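PDB 6DFD: metal transporter CNNM3 from Homo sapiens, which probably takes part in magnesium efflux across the membrane, through a cytosolic cyclic nucleotide-binding homology domain that mediates dimerization. Local coordinates for residues Thr53-Phe64 with Phe135-Met144; Val63-Val73 with Tyr199-Arg207. The protein carries 6 engineered substitutions. All blocks are in the same frame, centred on the assembly; numbering follows the deposited sequence.

Interaction 1: Thr53-Phe64 with Phe135-Met144; sequences TQRFLSREVDVF and FTYYGVSALM. Engineered in segment 135-144: Met144 (natural residue Thr).
Tyr137 carries its CG between its own backbone N and carbonyl carbon (chi1 57°), which turns the ring toward Val61, just past the end of helix 47-60, while Phe56 has CG anti to its N (chi1 177°) and reaches out to the edge of Phe135. The Phe135 and Phe56 rings form a T-shaped pair, planes at 89° and centroids 5.3 Å apart, with Phe135 CD2 over one Phe56 face and Glu60 CG over the other. Phe135 CZ also meets Thr53 OG1 at 3.6 Å, a hydroxyl already hydrogen-bonded to Leu49 O. Val61 sets CG2 over the Tyr137 face in a CH-pi contact, 3.9 Å from the centroid; its other methyl, CG1, packs on Val140 CG2. A serine in place of Tyr137 would probably leave Val61 CG2 without its aromatic cover and open a gap beside Phe56. Farther along, Val63 CG1 lies 3.7 Å from Val140 CG1, and Leu143 CD1 touches both Val63 CG2 and Phe64 CZ. The contact packs helix 47-60 and the turn after it against strand 137-138, outermost in its sheet within this chain, and its flanks; strand 110-114 backs it through Leu113 and Phe111, and Glu126 of the second subunit packs on Val140.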
loop_
_atom_site.group_PDB
_atom_site.type_symbol
_atom_site.label_atom_id
_atom_site.label_comp_id
_atom_site.label_asym_id
_atom_site.label_seq_id
_atom_site.Cartn_x
_atom_site.Cartn_y
_atom_site.Cartn_z
ATOM N N THR A 53 7.859 -18.421 -3.637
ATOM C CA THR A 53 8.372 -17.096 -3.324
ATOM C C THR A 53 9.504 -16.728 -4.277
ATOM O O THR A 53 9.571 -15.598 -4.775
ATOM C CB THR A 53 8.842 -17.058 -1.874
ATOM O OG1 THR A 53 7.748 -17.379 -0.988
ATOM C CG2 THR A 53 9.386 -15.680 -1.517
ATOM N N GLN A 54 10.402 -17.676 -4.541
ATOM C CA GLN A 54 11.496 -17.421 -5.477
ATOM C C GLN A 54 10.962 -17.118 -6.867
ATOM O O GLN A 54 11.345 -16.112 -7.475
ATOM C CB GLN A 54 12.452 -18.610 -5.513
ATOM C CG GLN A 54 13.579 -18.453 -6.522
ATOM C CD GLN A 54 13.233 -19.089 -7.827
ATOM O OE1 GLN A 54 13.043 -20.301 -7.898
ATOM N NE2 GLN A 54 13.119 -18.282 -8.873
ATOM N N ARG A 55 10.059 -17.962 -7.391
ATOM C CA ARG A 55 9.514 -17.697 -8.723
ATOM C C ARG A 55 8.850 -16.329 -8.774
ATOM O O ARG A 55 8.987 -15.585 -9.753
ATOM C CB ARG A 55 8.485 -18.759 -9.120
ATOM C CG ARG A 55 8.933 -20.198 -9.055
ATOM C CD ARG A 55 10.132 -20.447 -9.901
ATOM N NE ARG A 55 10.303 -21.874 -10.161
ATOM C CZ ARG A 55 11.453 -22.427 -10.521
ATOM N NH1 ARG A 55 12.540 -21.676 -10.651
ATOM N NH2 ARG A 55 11.519 -23.734 -10.750
ATOM N N PHE A 56 8.086 -16.002 -7.734
ATOM C CA PHE A 56 7.402 -14.719 -7.692
ATOM C C PHE A 56 8.392 -13.572 -7.772
ATOM O O PHE A 56 8.235 -12.663 -8.589
ATOM C CB PHE A 56 6.584 -14.621 -6.404
ATOM C CG PHE A 56 5.898 -13.297 -6.217
ATOM C CD1 PHE A 56 4.723 -13.012 -6.879
ATOM C CD2 PHE A 56 6.422 -12.345 -5.368
ATOM C CE1 PHE A 56 4.078 -11.796 -6.693
ATOM C CE2 PHE A 56 5.781 -11.124 -5.182
ATOM C CZ PHE A 56 4.608 -10.857 -5.840
ATOM N N LEU A 57 9.406 -13.585 -6.908
ATOM C CA LEU A 57 10.360 -12.485 -6.893
ATOM C C LEU A 57 11.096 -12.391 -8.219
ATOM O O LEU A 57 11.264 -11.298 -8.765
ATOM C CB LEU A 57 11.351 -12.658 -5.750
ATOM C CG LEU A 57 10.791 -12.493 -4.338
ATOM C CD1 LEU A 57 11.896 -12.783 -3.349
ATOM C CD2 LEU A 57 10.241 -11.086 -4.137
ATOM N N SER A 58 11.542 -13.532 -8.755
ATOM C CA SER A 58 12.273 -13.515 -10.019
ATOM C C SER A 58 11.433 -12.927 -11.140
ATOM O O SER A 58 11.977 -12.300 -12.063
ATOM C CB SER A 58 12.715 -14.933 -10.397
ATOM O OG SER A 58 13.588 -15.473 -9.421
ATOM N N ARG A 59 10.110 -13.124 -11.094
ATOM C CA ARG A 59 9.271 -12.587 -12.162
ATOM C C ARG A 59 8.893 -11.130 -11.923
ATOM O O ARG A 59 8.816 -10.350 -12.872
ATOM C CB ARG A 59 7.999 -13.420 -12.307
ATOM C CG ARG A 59 6.976 -12.830 -13.271
ATOM C CD ARG A 59 7.357 -13.119 -14.702
ATOM N NE ARG A 59 6.745 -14.380 -15.080
ATOM C CZ ARG A 59 5.580 -14.500 -15.706
ATOM N NH1 ARG A 59 4.890 -13.431 -16.088
ATOM N NH2 ARG A 59 5.113 -15.705 -15.960
ATOM N N GLU A 60 8.617 -10.754 -10.678
ATOM C CA GLU A 60 7.892 -9.523 -10.398
ATOM C C GLU A 60 8.766 -8.373 -9.908
ATOM O O GLU A 60 8.346 -7.216 -10.031
ATOM C CB GLU A 60 6.800 -9.789 -9.352
ATOM C CG GLU A 60 5.735 -10.789 -9.811
ATOM C CD GLU A 60 4.930 -10.299 -11.003
ATOM O OE1 GLU A 60 4.543 -11.133 -11.856
ATOM O OE2 GLU A 60 4.681 -9.076 -11.083
ATOM N N VAL A 61 9.950 -8.645 -9.352
ATOM C CA VAL A 61 10.757 -7.619 -8.693
ATOM C C VAL A 61 12.086 -7.496 -9.426
ATOM O O VAL A 61 12.861 -8.460 -9.487
ATOM C CB VAL A 61 10.974 -7.935 -7.206
ATOM C CG1 VAL A 61 11.665 -6.768 -6.524
ATOM C CG2 VAL A 61 9.641 -8.238 -6.534
ATOM N N ASP A 62 12.361 -6.294 -9.950
ATOM C CA ASP A 62 13.481 -6.101 -10.869
ATOM C C ASP A 62 14.828 -6.423 -10.227
ATOM O O ASP A 62 15.710 -6.993 -10.880
ATOM C CB ASP A 62 13.479 -4.664 -11.395
ATOM C CG ASP A 62 12.412 -4.428 -12.451
ATOM O OD1 ASP A 62 11.641 -5.368 -12.744
ATOM O OD2 ASP A 62 12.346 -3.302 -12.994
ATOM N N VAL A 63 15.029 -6.040 -8.963
ATOM C CA VAL A 63 16.319 -6.320 -8.334
ATOM C C VAL A 63 16.567 -7.819 -8.193
ATOM O O VAL A 63 17.711 -8.234 -7.982
ATOM C CB VAL A 63 16.431 -5.635 -6.954
ATOM C CG1 VAL A 63 16.326 -4.128 -7.092
ATOM C CG2 VAL A 63 15.373 -6.138 -6.015
ATOM N N PHE A 64 15.529 -8.645 -8.304
ATOM C CA PHE A 64 15.670 -10.094 -8.242
ATOM C C PHE A 64 15.560 -10.762 -9.607
ATOM O O PHE A 64 15.438 -11.991 -9.673
ATOM C CB PHE A 64 14.626 -10.678 -7.296
ATOM C CG PHE A 64 14.876 -10.336 -5.861
ATOM C CD1 PHE A 64 16.014 -10.800 -5.221
ATOM C CD2 PHE A 64 13.996 -9.539 -5.157
ATOM C CE1 PHE A 64 16.268 -10.482 -3.912
ATOM C CE2 PHE A 64 14.248 -9.215 -3.832
ATOM C CZ PHE A 64 15.377 -9.691 -3.213
ATOM N N PHE A 135 2.298 -11.433 0.292
ATOM C CA PHE A 135 3.064 -11.279 -0.939
ATOM C C PHE A 135 3.123 -9.829 -1.400
ATOM O O PHE A 135 3.568 -9.550 -2.526
ATOM C CB PHE A 135 2.562 -12.236 -2.032
ATOM C CG PHE A 135 3.204 -13.602 -1.929
ATOM C CD1 PHE A 135 2.800 -14.502 -0.958
ATOM C CD2 PHE A 135 4.284 -13.942 -2.727
ATOM C CE1 PHE A 135 3.425 -15.737 -0.817
ATOM C CE2 PHE A 135 4.910 -15.176 -2.589
ATOM C CZ PHE A 135 4.480 -16.071 -1.642
ATOM N N THR A 136 2.759 -8.883 -0.534
ATOM C CA THR A 136 3.204 -7.515 -0.722
ATOM C C THR A 136 4.638 -7.400 -0.220
ATOM O O THR A 136 5.091 -8.198 0.602
ATOM C CB THR A 136 2.280 -6.529 -0.005
ATOM O OG1 THR A 136 2.259 -6.805 1.398
ATOM C CG2 THR A 136 0.865 -6.631 -0.577
ATOM N N TYR A 137 5.383 -6.440 -0.769
ATOM C CA TYR A 137 6.795 -6.323 -0.429
ATOM C C TYR A 137 7.211 -4.862 -0.384
ATOM O O TYR A 137 6.540 -3.984 -0.927
ATOM C CB TYR A 137 7.671 -7.095 -1.416
ATOM C CG TYR A 137 7.469 -6.659 -2.841
ATOM C CD1 TYR A 137 8.160 -5.579 -3.359
ATOM C CD2 TYR A 137 6.573 -7.326 -3.666
ATOM C CE1 TYR A 137 7.979 -5.180 -4.678
ATOM C CE2 TYR A 137 6.384 -6.932 -4.979
ATOM C CZ TYR A 137 7.089 -5.861 -5.474
ATOM O OH TYR A 137 6.904 -5.464 -6.777
ATOM N N TYR A 138 8.344 -4.623 0.278
ATOM C CA TYR A 138 8.772 -3.295 0.697
ATOM C C TYR A 138 10.289 -3.255 0.695
ATOM O O TYR A 138 10.953 -4.288 0.796
ATOM C CB TYR A 138 8.258 -2.944 2.108
ATOM C CG TYR A 138 6.795 -3.255 2.245
ATOM C CD1 TYR A 138 5.834 -2.307 1.927
ATOM C CD2 TYR A 138 6.372 -4.526 2.603
ATOM C CE1 TYR A 138 4.485 -2.609 1.992
ATOM C CE2 TYR A 138 5.030 -4.839 2.664
ATOM C CZ TYR A 138 4.091 -3.873 2.356
ATOM O OH TYR A 138 2.742 -4.173 2.403
ATOM N N GLY A 139 10.824 -2.044 0.596
ATOM C CA GLY A 139 12.239 -1.826 0.825
ATOM C C GLY A 139 13.142 -2.209 -0.322
ATOM O O GLY A 139 14.330 -2.441 -0.098
ATOM N N VAL A 140 12.619 -2.286 -1.549
ATOM C CA VAL A 140 13.468 -2.594 -2.702
ATOM C C VAL A 140 14.604 -1.589 -2.811
ATOM O O VAL A 140 15.742 -1.948 -3.139
ATOM C CB VAL A 140 12.622 -2.632 -3.991
ATOM C CG1 VAL A 140 13.505 -2.647 -5.235
ATOM C CG2 VAL A 140 11.714 -3.852 -3.982
ATOM N N SER A 141 14.317 -0.312 -2.543
ATOM C CA SER A 141 15.356 0.708 -2.656
ATOM C C SER A 141 16.475 0.491 -1.646
ATOM O O SER A 141 17.611 0.923 -1.876
ATOM C CB SER A 141 14.748 2.098 -2.478
ATOM O OG SER A 141 14.081 2.507 -3.659
ATOM N N ALA A 142 16.181 -0.173 -0.529
ATOM C CA ALA A 142 17.224 -0.506 0.432
ATOM C C ALA A 142 18.239 -1.484 -0.142
ATOM O O ALA A 142 19.300 -1.670 0.462
ATOM C CB ALA A 142 16.595 -1.078 1.705
ATOM N N LEU A 143 17.926 -2.120 -1.273
ATOM C CA LEU A 143 18.869 -2.918 -2.040
ATOM C C LEU A 143 19.377 -2.162 -3.268
ATOM O O LEU A 143 19.813 -2.789 -4.241
ATOM C CB LEU A 143 18.230 -4.237 -2.476
ATOM C CG LEU A 143 17.331 -4.969 -1.471
ATOM C CD1 LEU A 143 16.737 -6.186 -2.126
ATOM C CD2 LEU A 143 18.109 -5.365 -0.225
HETATM N N MSE A 144 19.291 -0.834 -3.249
HETATM C CA MSE A 144 19.766 0.006 -4.341
HETATM C C MSE A 144 19.121 -0.383 -5.670
HETATM O O MSE A 144 19.558 -1.323 -6.339
HETATM C CB MSE A 144 21.289 -0.083 -4.433
HETATM C CG MSE A 144 21.972 -0.104 -3.067
HETATM SE SE MSE A 144 23.915 -0.015 -3.171
HETATM C CE MSE A 144 24.113 1.830 -3.774
#

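Interaction 2: Val63-Val73 with Tyr199-Arg207; sequences VFSPLRMSEKV and YLNALMATR. Engineered in segment 63-73: Met69 (natural residue Ile). Engineered in segment 199-207: Met204 (natural residue Leu).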
loop_
_atom_site.group_PDB
_atom_site.type_symbol
_atom_site.label_atom_id
_atom_site.label_comp_id
_atom_site.label_asym_id
_atom_site.label_seq_id
_atom_site.Cartn_x
_atom_site.Cartn_y
_atom_site.Cartn_z
ATOM N N VAL A 63 15.029 -6.040 -8.963
ATOM C CA VAL A 63 16.319 -6.320 -8.334
ATOM C C VAL A 63 16.567 -7.819 -8.193
ATOM O O VAL A 63 17.711 -8.234 -7.982
ATOM C CB VAL A 63 16.431 -5.635 -6.954
ATOM C CG1 VAL A 63 16.326 -4.128 -7.092
ATOM C CG2 VAL A 63 15.373 -6.138 -6.015
ATOM N N PHE A 64 15.529 -8.645 -8.304
ATOM C CA PHE A 64 15.670 -10.094 -8.242
ATOM C C PHE A 64 15.560 -10.762 -9.607
ATOM O O PHE A 64 15.438 -11.991 -9.673
ATOM C CB PHE A 64 14.626 -10.678 -7.296
ATOM C CG PHE A 64 14.876 -10.336 -5.861
ATOM C CD1 PHE A 64 16.014 -10.800 -5.221
ATOM C CD2 PHE A 64 13.996 -9.539 -5.157
ATOM C CE1 PHE A 64 16.268 -10.482 -3.912
ATOM C CE2 PHE A 64 14.248 -9.215 -3.832
ATOM C CZ PHE A 64 15.377 -9.691 -3.213
ATOM N N SER A 65 15.591 -9.987 -10.688
ATOM C CA SER A 65 15.525 -10.559 -12.028
ATOM C C SER A 65 16.638 -11.583 -12.248
ATOM O O SER A 65 17.757 -11.413 -11.753
ATOM C CB SER A 65 15.641 -9.471 -13.092
ATOM O OG SER A 65 16.076 -10.042 -14.312
ATOM N N PRO A 66 16.366 -12.648 -13.013
ATOM C CA PRO A 66 17.427 -13.624 -13.324
ATOM C C PRO A 66 18.610 -13.025 -14.047
ATOM O O PRO A 66 19.662 -13.671 -14.123
ATOM C CB PRO A 66 16.703 -14.662 -14.197
ATOM C CG PRO A 66 15.287 -14.594 -13.722
ATOM C CD PRO A 66 15.046 -13.131 -13.451
ATOM N N LEU A 67 18.474 -11.820 -14.603
ATOM C CA LEU A 67 19.612 -11.154 -15.219
ATOM C C LEU A 67 20.603 -10.646 -14.187
ATOM O O LEU A 67 21.769 -10.411 -14.526
ATOM C CB LEU A 67 19.128 -9.990 -16.081
ATOM C CG LEU A 67 18.162 -10.381 -17.200
ATOM C CD1 LEU A 67 17.728 -9.142 -17.961
ATOM C CD2 LEU A 67 18.804 -11.387 -18.143
ATOM N N ARG A 68 20.155 -10.454 -12.951
ATOM C CA ARG A 68 20.970 -9.984 -11.840
ATOM C C ARG A 68 21.325 -11.097 -10.867
ATOM O O ARG A 68 22.471 -11.187 -10.419
ATOM C CB ARG A 68 20.220 -8.878 -11.086
ATOM C CG ARG A 68 19.902 -7.672 -11.955
ATOM C CD ARG A 68 19.078 -6.621 -11.226
ATOM N NE ARG A 68 18.676 -5.556 -12.142
ATOM C CZ ARG A 68 18.231 -4.358 -11.772
ATOM N NH1 ARG A 68 18.130 -4.039 -10.489
ATOM N NH2 ARG A 68 17.895 -3.469 -12.698
HETATM N N MSE A 69 20.360 -11.949 -10.548
HETATM C CA MSE A 69 20.539 -13.025 -9.584
HETATM C C MSE A 69 19.932 -14.300 -10.125
HETATM O O MSE A 69 18.762 -14.309 -10.499
HETATM C CB MSE A 69 19.871 -12.678 -8.256
HETATM C CG MSE A 69 20.234 -13.647 -7.157
HETATM SE SE MSE A 69 19.508 -13.110 -5.507
HETATM C CE MSE A 69 20.381 -11.380 -5.340
ATOM N N SER A 70 20.692 -15.385 -10.139
ATOM C CA SER A 70 20.161 -16.622 -10.685
ATOM C C SER A 70 19.051 -17.144 -9.787
ATOM O O SER A 70 19.046 -16.928 -8.572
ATOM C CB SER A 70 21.260 -17.674 -10.846
ATOM O OG SER A 70 21.576 -18.304 -9.622
ATOM N N GLU A 71 18.082 -17.813 -10.407
ATOM C CA GLU A 71 16.970 -18.356 -9.642
ATOM C C GLU A 71 17.468 -19.334 -8.593
ATOM O O GLU A 71 16.921 -19.407 -7.490
ATOM C CB GLU A 71 15.976 -19.024 -10.590
ATOM C CG GLU A 71 15.294 -18.047 -11.508
ATOM C CD GLU A 71 14.091 -18.649 -12.197
ATOM O OE1 GLU A 71 14.161 -18.890 -13.414
ATOM O OE2 GLU A 71 13.065 -18.900 -11.521
ATOM N N LYS A 72 18.525 -20.079 -8.910
ATOM C CA LYS A 72 19.075 -21.033 -7.954
ATOM C C LYS A 72 19.676 -20.320 -6.751
ATOM O O LYS A 72 19.480 -20.742 -5.603
ATOM C CB LYS A 72 20.125 -21.898 -8.656
ATOM C CG LYS A 72 20.822 -22.926 -7.779
ATOM C CD LYS A 72 22.138 -23.359 -8.413
ATOM C CE LYS A 72 22.526 -24.773 -8.018
ATOM N NZ LYS A 72 22.500 -24.982 -6.545
ATOM N N VAL A 73 20.430 -19.247 -6.997
ATOM C CA VAL A 73 21.042 -18.496 -5.905
ATOM C C VAL A 73 19.962 -17.845 -5.052
ATOM O O VAL A 73 20.036 -17.837 -3.817
ATOM C CB VAL A 73 22.020 -17.451 -6.471
ATOM C CG1 VAL A 73 22.481 -16.483 -5.383
ATOM C CG2 VAL A 73 23.212 -18.146 -7.093
ATOM N N TYR A 199 21.872 -9.324 0.031
ATOM C CA TYR A 199 21.594 -9.193 -1.396
ATOM C C TYR A 199 22.888 -9.091 -2.196
ATOM O O TYR A 199 23.107 -9.854 -3.142
ATOM C CB TYR A 199 20.706 -7.969 -1.632
ATOM C CG TYR A 199 20.457 -7.668 -3.087
ATOM C CD1 TYR A 199 19.555 -8.427 -3.829
ATOM C CD2 TYR A 199 21.115 -6.631 -3.722
ATOM C CE1 TYR A 199 19.324 -8.157 -5.158
ATOM C CE2 TYR A 199 20.889 -6.355 -5.054
ATOM C CZ TYR A 199 19.987 -7.118 -5.766
ATOM O OH TYR A 199 19.770 -6.851 -7.105
ATOM N N LEU A 200 23.763 -8.157 -1.822
ATOM C CA LEU A 200 25.009 -7.965 -2.563
ATOM C C LEU A 200 25.887 -9.211 -2.506
ATOM O O LEU A 200 26.543 -9.567 -3.497
ATOM C CB LEU A 200 25.758 -6.752 -2.011
ATOM C CG LEU A 200 24.989 -5.428 -2.066
ATOM C CD1 LEU A 200 25.773 -4.321 -1.377
ATOM C CD2 LEU A 200 24.652 -5.030 -3.497
ATOM N N ASN A 201 25.923 -9.881 -1.350
ATOM C CA ASN A 201 26.643 -11.148 -1.262
ATOM C C ASN A 201 26.071 -12.157 -2.241
ATOM O O ASN A 201 26.819 -12.898 -2.890
ATOM C CB ASN A 201 26.583 -11.698 0.162
ATOM C CG ASN A 201 27.499 -10.953 1.113
ATOM O OD1 ASN A 201 28.570 -10.490 0.720
ATOM N ND2 ASN A 201 27.084 -10.834 2.369
ATOM N N ALA A 202 24.742 -12.199 -2.361
ATOM C CA ALA A 202 24.112 -13.102 -3.315
ATOM C C ALA A 202 24.452 -12.720 -4.749
ATOM O O ALA A 202 24.649 -13.597 -5.596
ATOM C CB ALA A 202 22.597 -13.117 -3.103
ATOM N N LEU A 203 24.529 -11.422 -5.051
ATOM C CA LEU A 203 24.940 -11.022 -6.392
ATOM C C LEU A 203 26.346 -11.511 -6.689
ATOM O O LEU A 203 26.643 -11.919 -7.819
ATOM C CB LEU A 203 24.878 -9.505 -6.556
ATOM C CG LEU A 203 23.516 -8.820 -6.608
ATOM C CD1 LEU A 203 23.724 -7.359 -6.938
ATOM C CD2 LEU A 203 22.592 -9.469 -7.627
HETATM N N MSE A 204 27.230 -11.473 -5.697
HETATM C CA MSE A 204 28.585 -11.972 -5.919
HETATM C C MSE A 204 28.568 -13.506 -6.061
HETATM O O MSE A 204 29.342 -14.077 -6.833
HETATM C CB MSE A 204 29.509 -11.530 -4.786
HETATM C CG MSE A 204 29.654 -10.009 -4.660
HETATM SE SE MSE A 204 30.587 -9.167 -6.162
HETATM C CE MSE A 204 29.077 -8.661 -7.288
ATOM N N ALA A 205 27.662 -14.171 -5.336
ATOM C CA ALA A 205 27.536 -15.623 -5.457
ATOM C C ALA A 205 27.059 -16.022 -6.848
ATOM O O ALA A 205 27.526 -17.022 -7.408
ATOM C CB ALA A 205 26.582 -16.165 -4.392
ATOM N N THR A 206 26.119 -15.263 -7.417
ATOM C CA THR A 206 25.686 -15.515 -8.787
ATOM C C THR A 206 26.855 -15.414 -9.757
ATOM O O THR A 206 26.875 -16.108 -10.779
ATOM C CB THR A 206 24.574 -14.533 -9.171
ATOM O OG1 THR A 206 23.454 -14.709 -8.292
ATOM C CG2 THR A 206 24.109 -14.752 -10.611
ATOM N N ARG A 207 27.840 -14.567 -9.450
ATOM C CA ARG A 207 29.017 -14.437 -10.301
ATOM C C ARG A 207 29.984 -15.599 -10.120
ATOM O O ARG A 207 30.759 -15.905 -11.036
ATOM C CB ARG A 207 29.731 -13.115 -10.008
#
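The Tyr199 ring has Leu203 CG of its own helix over one face and the Val63 carbonyl oxygen in plane at its edge. Another part of that edge points at the face of Phe64 in an offset T-shaped pair, planes at 86° and centroids 5.7 Å apart, where Phe64 CE1 comes within 3.9 Å of Tyr199 CD1. The phenol hydroxyl donates to Val63 O at 2.6 Å, in the carbonyl plane on a lone pair, which ties the end of the ring to the chain just before Phe64, while the Phe64 and Leu203 contacts probably limit its tilt. Met69, an engineered selenomethionine, has its CG anti to the backbone N (chi1 -170°) and bends at its last torsion, which brings CE to 3.4 Å from Tyr199 CE1 and also against Ala202 CB and Leu203 CD2. Leu203 CD2 in turn lies beside the carbonyl oxygen of Arg68. One turn beyond Ala202, Thr206 OG1 donates to Ala202 O, reaching it from the face opposite to that used by Thr206 N, and accepts a weak hydrogen bond from Ser70 N at 3.4 Å. Val73 packs over the same hydroxyl, its CG1 3.5 Å from Thr206 OG1 and also touching Ala205 CB. The connection between helices 47-60 and 71-78 contains an ST turn, with Ser65 OG accepting from Leu67 N, and ends at the N-cap Ser70, whose OG accepts from Val73 N. This capped connection packs on helix 196-207, the last one modelled, which follows the final barrel strand, as in the helical elements flanking the barrel of cyclic nucleotide-binding-type domains.

In the fold
Interactions 1 and 2 lie on the same side of the chain's centre, their own centres about 12 Å apart, and share Val63 and Phe64. Through these two residues the turn after helix 47-60 meets segment 135-144 in interaction 1 and helix 196-207 in interaction 2; Leu143 of interaction 1 also touches Tyr199 of interaction 2, so it belongs to both surroundings. Glu71, in the first turn of helix 71-78, joins the contacts by polar links back to helix 47-60: its OE2 lies 3.0 Å from Arg55 NH1 in a salt bridge and 2.7 Å from Gln54 NE2 in a probable hydrogen bond. Interaction 1 also adjoins the second subunit, which no atom of interaction 2 touches.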